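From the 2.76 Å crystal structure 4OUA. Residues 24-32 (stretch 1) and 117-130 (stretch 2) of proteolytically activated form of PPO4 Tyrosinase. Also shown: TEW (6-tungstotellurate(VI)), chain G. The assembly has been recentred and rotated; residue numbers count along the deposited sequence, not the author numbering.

Stretch 1 (24-32) DEKFFTLYI
Stretch 2 (117-130) KEWAQAAEDLRQPY

Two helices of one chain cross here, one in each stretch. Their axes approach to 9.4 Å, with a signed crossing angle of -75°. The contact buries 690 Å², both sides summed. Residues 25-32 and 117-124 have regular alpha geometry, with phi near -65° and psi near -40°. D24 precedes the first helix at phi/psi -92/113 and caps it: D24 OD1 accepts from F27 N at 3.1 Å. The register is set by CA pairs: K26 CA to A122 CA 6.2 Å, F27 CA to L126 CA 6.3 Å, L30 CA to A123 CA 6.9 Å.

Stretch 2 starts at K117, which does not touch stretch 1. Its backbone K117 N gives a very short hydrogen bond, 2.5 Å, to O21 of the 6-tungstotellurate. E118 N adds another to TEW O18, 2.8 Å.

The E118 side chain (chi1 m, chi2 t) is poorly ordered. E118 OE1 forms a salt bridge with K26 NZ at 3.3 Å, and the hydrogen bond within it is weak.

W119 (m, chi2 104°) has the largest contact area, 107 Å². K26 lies over one face of the indole, with chi1 -98° between wells and then p, t, m. K26 CG sits 3.8 Å from the centroid of the W119 six-membered ring, a CH-pi contact. K26 NZ is 4.3 Å from the centroid of the five-membered ring, 9° off the normal, a cation-pi contact. Lysine suits this place because its methylenes cover the ring while its charge reaches E118. T29 CB packs 3.8 Å from W119 CH2. T29 OG1 donates to E25 O at 3.0 Å, within its own helix.

A120 points away. A122 points toward stretch 1. Its small side chain lets the helices come close: A122 CB is 3.7 Å from both K26 CB and L30 CD1. A122 O lies at the edge of the F27 ring, 3.1 Å from F27 CE1.

A123 receives L30 (m, t). L30 CD1 is 3.4 Å from A123 N and 3.9 Å from A123 CB. L30 CD2 also meets W119 CE3 at 3.9 Å, so this buried leucine fills the space between the tryptophan and the alanines.

D125 has phi/psi -90/-9. D125 CB lies at the edge of the F27 ring, 3.7 Å from F27 CZ. F27 is m with chi2 -27°.

At L126 the backbone is extended, phi/psi -63/128. Its side chain (t, p) reaches back to the first helix: L126 CD1 to F27 CD1 3.9 Å, L126 CD2 to L30 CB 4.2 Å. R127 (-139/161) points away, and R127 NH1 ties down the turn through E124 O at 2.8 Å and L126 O at 2.9 Å.

Q128 (-71/114; t, p) brings its amide to the edge of the buried Y31 ring. Y31 is t with chi2 80°. P129 (-65/156) points toward stretch 1, with P129 CD 4.0 Å from Y31 CE1.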

# COMPACT_ATOMS: atom_id res chain seq x y z
N ASP A 24 11.49 15.88 -3.49
CA ASP A 24 11.14 16.23 -4.86
C ASP A 24 9.96 17.20 -4.88
O ASP A 24 8.84 16.83 -4.51
CB ASP A 24 10.80 14.97 -5.67
CG ASP A 24 10.91 15.19 -7.17
OD1 ASP A 24 9.96 15.73 -7.77
OD2 ASP A 24 11.96 14.83 -7.74
N GLU A 25 10.21 18.43 -5.32
CA GLU A 25 9.20 19.48 -5.30
C GLU A 25 7.96 19.12 -6.11
O GLU A 25 6.84 19.18 -5.59
CB GLU A 25 9.80 20.79 -5.83
N LYS A 26 8.15 18.75 -7.37
CA LYS A 26 7.03 18.40 -8.24
C LYS A 26 6.22 17.22 -7.69
O LYS A 26 5.01 17.32 -7.52
CB LYS A 26 7.53 18.07 -9.65
CG LYS A 26 7.40 19.22 -10.64
CD LYS A 26 8.30 20.39 -10.26
CE LYS A 26 8.08 21.57 -11.18
NZ LYS A 26 8.27 21.20 -12.61
N PHE A 27 6.91 16.11 -7.43
CA PHE A 27 6.26 14.89 -6.96
C PHE A 27 5.53 15.10 -5.63
O PHE A 27 4.40 14.63 -5.46
CB PHE A 27 7.29 13.76 -6.80
CG PHE A 27 7.67 13.10 -8.10
CD1 PHE A 27 6.78 13.08 -9.17
CD2 PHE A 27 8.91 12.51 -8.25
CE1 PHE A 27 7.13 12.47 -10.36
CE2 PHE A 27 9.26 11.90 -9.44
CZ PHE A 27 8.37 11.88 -10.50
N PHE A 28 6.18 15.79 -4.70
CA PHE A 28 5.60 16.00 -3.38
C PHE A 28 4.39 16.91 -3.44
O PHE A 28 3.37 16.64 -2.80
CB PHE A 28 6.65 16.57 -2.42
CG PHE A 28 6.19 16.67 -1.00
CD1 PHE A 28 5.97 15.52 -0.26
CD2 PHE A 28 5.98 17.90 -0.40
CE1 PHE A 28 5.54 15.60 1.06
CE2 PHE A 28 5.55 17.98 0.91
CZ PHE A 28 5.33 16.83 1.64
N THR A 29 4.49 17.99 -4.21
CA THR A 29 3.39 18.92 -4.40
C THR A 29 2.18 18.23 -5.04
O THR A 29 1.05 18.42 -4.60
CB THR A 29 3.79 20.12 -5.28
OG1 THR A 29 4.71 20.95 -4.57
CG2 THR A 29 2.56 20.93 -5.65
N LEU A 30 2.44 17.44 -6.07
CA LEU A 30 1.38 16.74 -6.78
C LEU A 30 0.71 15.70 -5.89
O LEU A 30 -0.50 15.47 -5.99
CB LEU A 30 1.92 16.07 -8.05
CG LEU A 30 2.23 17.00 -9.23
CD1 LEU A 30 2.73 16.20 -10.42
CD2 LEU A 30 1.01 17.82 -9.60
N TYR A 31 1.50 15.09 -5.02
CA TYR A 31 0.99 14.05 -4.12
C TYR A 31 0.10 14.66 -3.04
O TYR A 31 -0.96 14.12 -2.73
CB TYR A 31 2.15 13.28 -3.49
CG TYR A 31 1.72 12.02 -2.78
CD1 TYR A 31 1.45 10.85 -3.49
CD2 TYR A 31 1.58 11.99 -1.40
CE1 TYR A 31 1.06 9.70 -2.85
CE2 TYR A 31 1.19 10.83 -0.74
CZ TYR A 31 0.93 9.69 -1.47
OH TYR A 31 0.54 8.54 -0.83
N ILE A 32 0.53 15.78 -2.48
CA ILE A 32 -0.23 16.47 -1.44
C ILE A 32 -1.54 17.03 -2.00
O ILE A 32 -2.57 17.03 -1.32
CB ILE A 32 0.58 17.61 -0.81
CG1 ILE A 32 1.88 17.08 -0.20
CG2 ILE A 32 -0.25 18.34 0.24
CD1 ILE A 32 1.67 16.08 0.91
N LYS A 117 3.90 22.08 -18.69
CA LYS A 117 4.41 20.83 -19.24
C LYS A 117 5.13 20.00 -18.18
O LYS A 117 4.86 18.82 -18.02
CB LYS A 117 5.35 21.10 -20.42
CG LYS A 117 4.65 21.31 -21.75
CD LYS A 117 5.63 21.78 -22.81
CE LYS A 117 6.86 20.88 -22.88
NZ LYS A 117 7.89 21.42 -23.81
N GLU A 118 6.05 20.64 -17.46
CA GLU A 118 6.84 19.94 -16.45
C GLU A 118 5.96 19.41 -15.32
O GLU A 118 6.25 18.36 -14.75
CB GLU A 118 7.92 20.86 -15.88
CG GLU A 118 9.17 20.95 -16.75
CD GLU A 118 10.30 21.70 -16.07
OE1 GLU A 118 10.03 22.45 -15.11
OE2 GLU A 118 11.46 21.53 -16.50
N TRP A 119 4.88 20.12 -15.01
CA TRP A 119 3.92 19.63 -14.04
C TRP A 119 3.09 18.50 -14.65
O TRP A 119 2.68 17.58 -13.96
CB TRP A 119 3.01 20.76 -13.55
CG TRP A 119 3.70 21.70 -12.61
CD1 TRP A 119 4.15 22.95 -12.89
CD2 TRP A 119 4.04 21.45 -11.24
NE1 TRP A 119 4.74 23.51 -11.78
CE2 TRP A 119 4.69 22.60 -10.75
CE3 TRP A 119 3.85 20.37 -10.38
CZ2 TRP A 119 5.15 22.70 -9.44
CZ3 TRP A 119 4.31 20.46 -9.08
CH2 TRP A 119 4.95 21.62 -8.62
N ALA A 120 2.86 18.59 -15.96
CA ALA A 120 2.14 17.55 -16.67
C ALA A 120 2.98 16.28 -16.77
O ALA A 120 2.47 15.17 -16.66
CB ALA A 120 1.74 18.03 -18.05
N GLN A 121 4.29 16.46 -16.97
CA GLN A 121 5.21 15.34 -17.07
C GLN A 121 5.44 14.69 -15.71
O GLN A 121 5.56 13.47 -15.60
CB GLN A 121 6.54 15.79 -17.67
CG GLN A 121 7.55 14.66 -17.84
CD GLN A 121 7.07 13.60 -18.82
OE1 GLN A 121 7.05 13.83 -20.02
NE2 GLN A 121 6.70 12.44 -18.29
N ALA A 122 5.49 15.52 -14.67
CA ALA A 122 5.68 15.03 -13.31
C ALA A 122 4.52 14.14 -12.89
O ALA A 122 4.71 13.13 -12.22
CB ALA A 122 5.85 16.20 -12.34
N ALA A 123 3.31 14.54 -13.28
CA ALA A 123 2.12 13.75 -13.00
C ALA A 123 2.19 12.42 -13.73
O ALA A 123 1.76 11.39 -13.22
CB ALA A 123 0.87 14.52 -13.38
N GLU A 124 2.73 12.46 -14.95
CA GLU A 124 2.90 11.26 -15.76
C GLU A 124 3.89 10.29 -15.12
O GLU A 124 3.74 9.07 -15.23
CB GLU A 124 3.37 11.63 -17.16
CG GLU A 124 2.32 12.36 -17.99
CD GLU A 124 1.17 11.46 -18.39
OE1 GLU A 124 1.40 10.24 -18.55
OE2 GLU A 124 0.04 11.96 -18.54
N ASP A 125 4.91 10.83 -14.45
CA ASP A 125 5.93 10.02 -13.81
C ASP A 125 5.55 9.67 -12.37
O ASP A 125 6.22 8.86 -11.73
CB ASP A 125 7.28 10.74 -13.82
CG ASP A 125 7.77 11.04 -15.22
OD1 ASP A 125 7.31 10.38 -16.17
OD2 ASP A 125 8.62 11.95 -15.37
N LEU A 126 4.49 10.29 -11.88
CA LEU A 126 4.09 10.11 -10.48
C LEU A 126 3.70 8.67 -10.17
O LEU A 126 2.88 8.07 -10.86
CB LEU A 126 2.92 11.04 -10.14
CG LEU A 126 2.46 10.97 -8.68
CD1 LEU A 126 3.62 11.27 -7.74
CD2 LEU A 126 1.30 11.92 -8.43
N ARG A 127 4.31 8.12 -9.12
CA ARG A 127 4.02 6.77 -8.66
C ARG A 127 3.96 6.74 -7.14
O ARG A 127 4.46 7.65 -6.48
CB ARG A 127 5.09 5.79 -9.17
CG ARG A 127 5.21 5.70 -10.68
CD ARG A 127 3.99 5.06 -11.31
NE ARG A 127 4.19 4.79 -12.73
CZ ARG A 127 4.00 5.69 -13.69
NH1 ARG A 127 3.62 6.92 -13.39
NH2 ARG A 127 4.21 5.36 -14.96
N GLN A 128 3.34 5.71 -6.59
CA GLN A 128 3.21 5.59 -5.14
C GLN A 128 4.55 5.28 -4.47
O GLN A 128 5.11 4.20 -4.66
CB GLN A 128 2.18 4.52 -4.78
CG GLN A 128 2.04 4.28 -3.28
CD GLN A 128 1.61 5.53 -2.53
OE1 GLN A 128 2.21 5.90 -1.51
NE2 GLN A 128 0.57 6.20 -3.01
N PRO A 129 5.07 6.23 -3.68
CA PRO A 129 6.32 6.05 -2.95
C PRO A 129 6.22 4.95 -1.90
O PRO A 129 5.11 4.65 -1.45
CB PRO A 129 6.54 7.42 -2.28
CG PRO A 129 5.17 7.99 -2.16
CD PRO A 129 4.43 7.53 -3.38
N TYR A 130 7.34 4.35 -1.52
CA TYR A 130 7.33 3.26 -0.56
C TYR A 130 8.05 3.65 0.73
O TYR A 130 9.00 4.44 0.72
CB TYR A 130 7.95 2.00 -1.15
CG TYR A 130 9.41 2.12 -1.52
CD1 TYR A 130 10.40 1.94 -0.57
CD2 TYR A 130 9.80 2.41 -2.82
CE1 TYR A 130 11.74 2.05 -0.90
CE2 TYR A 130 11.14 2.51 -3.16
CZ TYR A 130 12.10 2.33 -2.20
OH TYR A 130 13.43 2.44 -2.53
O1 TEW G . 8.78 27.28 -17.52
O2 TEW G . 8.47 28.96 -19.46
O3 TEW G . 11.01 27.76 -18.69
O4 TEW G . 8.37 29.97 -17.15
O5 TEW G . 10.78 30.48 -18.58
O6 TEW G . 10.74 29.04 -16.25
O7 TEW G . 9.11 26.18 -19.84
O8 TEW G . 11.17 26.02 -16.50
O9 TEW G . 11.73 25.13 -19.05
O10 TEW G . 9.28 24.54 -17.87
O11 TEW G . 6.59 27.31 -20.66
O12 TEW G . 6.80 25.56 -18.78
O13 TEW G . 6.26 28.20 -18.21
O14 TEW G . 5.87 29.95 -19.98
O15 TEW G . 7.72 31.79 -19.13
O16 TEW G . 5.82 30.93 -17.33
O17 TEW G . 7.25 24.49 -21.03
O18 TEW G . 7.41 22.72 -18.83
O19 TEW G . 9.60 23.35 -20.37
O20 TEW G . 4.38 26.50 -19.66
O21 TEW G . 4.70 23.94 -20.10
O22 TEW G . 5.01 25.56 -22.29
O23 TEW G . 4.07 28.56 -21.44
O31 TEW G . 3.52 28.98 -18.77
TE1 TEW G . 7.68 27.24 -19.09
W1 TEW G . 10.00 29.15 -17.79
W2 TEW G . 10.55 25.97 -18.13
W3 TEW G . 6.99 30.37 -18.49
W4 TEW G . 8.32 24.05 -19.44
W5 TEW G . 5.55 25.33 -20.68
W6 TEW G . 4.74 28.39 -19.84